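Local coordinates for thiamine-monophosphate kinase (Stenotrophomonas maltophilia, PDB 6XEP) that catalyses the ATP-dependent phosphorylation of thiamine monophosphate to thiamine diphosphate, the active form of vitamin B1, at the interface of chains A and B. Numbering follows the deposited sequence. Chains: chain A/B, Thiamine-monophosphate kinase.

The interface of chains A and B. Residues chain A 51, 53, 55, 94, 138, 140; chain B 94, 96, 126, 128-129, 138, 140.
Two copies of one strand, 136-145, face each other across the two-fold axis of this sheet-on-sheet dimer interface, and small side chains let them come close. A:Thr140 and B:Thr140 meet tip to tip, their hydroxyls OG1 to OG1 hydrogen-bonded at 2.9 Å. In both, OG1 lies anti to the carbonyl carbon (chi1 -59°), which turns the hydroxyl towards its twin; threonine suits the axis because each hydroxyl can give or accept. The methyl CG2 of A:Thr140 meanwhile turns towards OG1 of B:Thr94, and that of B:Thr140 towards A:Thr94, tip to tip. Farther along the same strands, A:Ser138 and B:Ser138 approach with CB to CB at 3.8 Å, a spacing that suits serine, whose small side chain lets the strands meet closely.

The OG of A:Ser138, anti to the backbone N (chi1 -165°), is hydrogen-bonded to A:Thr55 OG1 at 2.8 Å. The methyl of B:Ala96 rests against this hydroxyl pair, and a water joins A:Thr55 OG1 to the carbonyl oxygen of B:Ala96. Alongside, the carboxylate of B:Asp129 accepts the backbone N-H of A:Thr55 on the anti lone pair of OD2, at 3.0 Å and 161° at the hydrogen. B:Asp129 probably also serves ATP and magnesium in the active site of chain B, so this bond may help to orient it and link the interface to catalysis.

A:Ala53 packs its methyl over the CA of B:Gly128, where the lack of a side chain makes room. At the apolar end A:Val51, with CG1 anti to the backbone N, crosses B:Thr94 obliquely, CG1 to CG2 at 3.6 Å.

The patch lies where strands 48-57, 89-99, 124-132 and 136-145 of the N-terminal AIR synthase-related regions pack face to face, probably forming the dimer typical of this family.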
loop_
_atom_site.group_PDB
_atom_site.type_symbol
_atom_site.label_atom_id
_atom_site.label_comp_id
_atom_site.label_asym_id
_atom_site.label_seq_id
_atom_site.Cartn_x
_atom_site.Cartn_y
_atom_site.Cartn_z
ATOM N N VAL A 51 -4.955 -4.368 8.584
ATOM C CA VAL A 51 -4.520 -3.720 7.361
ATOM C C VAL A 51 -4.648 -4.717 6.229
ATOM O O VAL A 51 -4.253 -5.883 6.378
ATOM C CB VAL A 51 -3.070 -3.219 7.473
ATOM C CG1 VAL A 51 -2.680 -2.510 6.215
ATOM C CG2 VAL A 51 -2.923 -2.290 8.669
ATOM N N ALA A 53 -4.263 -5.112 1.747
ATOM C CA ALA A 53 -3.647 -4.486 0.588
ATOM C C ALA A 53 -3.942 -5.351 -0.621
ATOM O O ALA A 53 -3.856 -6.575 -0.539
ATOM C CB ALA A 53 -2.133 -4.322 0.741
ATOM N N THR A 55 -3.630 -5.170 -5.177
ATOM C CA THR A 55 -3.252 -4.449 -6.382
ATOM C C THR A 55 -4.151 -4.919 -7.510
ATOM O O THR A 55 -4.368 -6.121 -7.661
ATOM C CB THR A 55 -1.783 -4.678 -6.743
ATOM O OG1 THR A 55 -0.951 -4.092 -5.735
ATOM C CG2 THR A 55 -1.468 -4.049 -8.097
ATOM N N THR A 94 -4.494 4.286 1.707
ATOM C CA THR A 94 -3.527 4.902 0.806
ATOM C C THR A 94 -3.767 4.371 -0.596
ATOM O O THR A 94 -4.349 3.305 -0.790
ATOM C CB THR A 94 -2.078 4.611 1.202
ATOM O OG1 THR A 94 -1.863 3.200 1.191
ATOM C CG2 THR A 94 -1.756 5.200 2.594
ATOM N N SER A 138 -2.674 0.139 -6.452
ATOM C CA SER A 138 -2.448 -0.607 -5.222
ATOM C C SER A 138 -3.034 0.191 -4.068
ATOM O O SER A 138 -2.638 1.339 -3.844
ATOM C CB SER A 138 -0.959 -0.859 -4.997
ATOM O OG SER A 138 -0.765 -1.859 -4.008
ATOM N N THR A 140 -3.967 0.249 0.094
ATOM C CA THR A 140 -3.827 -0.294 1.428
ATOM C C THR A 140 -4.930 0.331 2.254
ATOM O O THR A 140 -5.047 1.555 2.283
ATOM C CB THR A 140 -2.456 0.031 2.017
ATOM O OG1 THR A 140 -1.448 -0.517 1.171
ATOM C CG2 THR A 140 -2.293 -0.595 3.385
ATOM N N THR B 94 3.287 -3.023 4.641
ATOM C CA THR B 94 2.660 -3.995 3.753
ATOM C C THR B 94 3.417 -4.004 2.437
ATOM O O THR B 94 4.103 -3.048 2.081
ATOM C CB THR B 94 1.189 -3.681 3.473
ATOM O OG1 THR B 94 1.091 -2.393 2.865
ATOM C CG2 THR B 94 0.355 -3.735 4.773
ATOM N N ALA B 96 2.823 -5.184 -1.659
ATOM C CA ALA B 96 1.931 -5.627 -2.723
ATOM C C ALA B 96 2.804 -5.875 -3.946
ATOM O O ALA B 96 3.312 -4.921 -4.551
ATOM C CB ALA B 96 0.840 -4.592 -2.997
ATOM N N ILE B 126 3.657 -6.994 7.791
ATOM C CA ILE B 126 2.516 -7.617 8.454
ATOM C C ILE B 126 1.397 -8.005 7.502
ATOM O O ILE B 126 0.379 -8.535 7.957
ATOM C CB ILE B 126 1.966 -6.743 9.608
ATOM C CG1 ILE B 126 1.739 -5.277 9.184
ATOM C CG2 ILE B 126 2.916 -6.821 10.833
ATOM C CD1 ILE B 126 0.531 -5.047 8.302
ATOM N N GLY B 128 -0.093 -7.864 2.965
ATOM C CA GLY B 128 0.048 -7.349 1.616
ATOM C C GLY B 128 -0.642 -8.261 0.609
ATOM O O GLY B 128 -1.591 -8.970 0.947
ATOM N N ASP B 129 -0.115 -8.246 -0.620
ATOM C CA ASP B 129 -0.711 -8.960 -1.746
ATOM C C ASP B 129 0.397 -9.517 -2.632
ATOM O O ASP B 129 1.466 -8.928 -2.737
ATOM C CB ASP B 129 -1.615 -8.015 -2.566
ATOM C CG ASP B 129 -2.525 -8.746 -3.528
ATOM O OD1 ASP B 129 -2.699 -9.976 -3.366
ATOM O OD2 ASP B 129 -3.079 -8.071 -4.432
ATOM N N SER B 138 4.765 -2.327 -4.546
ATOM C CA SER B 138 4.172 -1.197 -3.846
ATOM C C SER B 138 4.254 -1.469 -2.352
ATOM O O SER B 138 3.726 -2.477 -1.874
ATOM C CB SER B 138 2.722 -0.985 -4.272
ATOM O OG SER B 138 2.262 0.293 -3.861
ATOM N N THR B 140 3.650 0.083 1.575
ATOM C CA THR B 140 3.085 1.070 2.471
ATOM C C THR B 140 3.778 0.874 3.802
ATOM O O THR B 140 3.791 -0.241 4.321
ATOM C CB THR B 140 1.576 0.890 2.613
ATOM O OG1 THR B 140 0.973 1.014 1.327
ATOM C CG2 THR B 140 0.983 1.965 3.499
HETATM O O HOH W 1 1.763 -4.461 -6.914
HETATM O O HOH W 2 -4.385 -8.025 2.068
#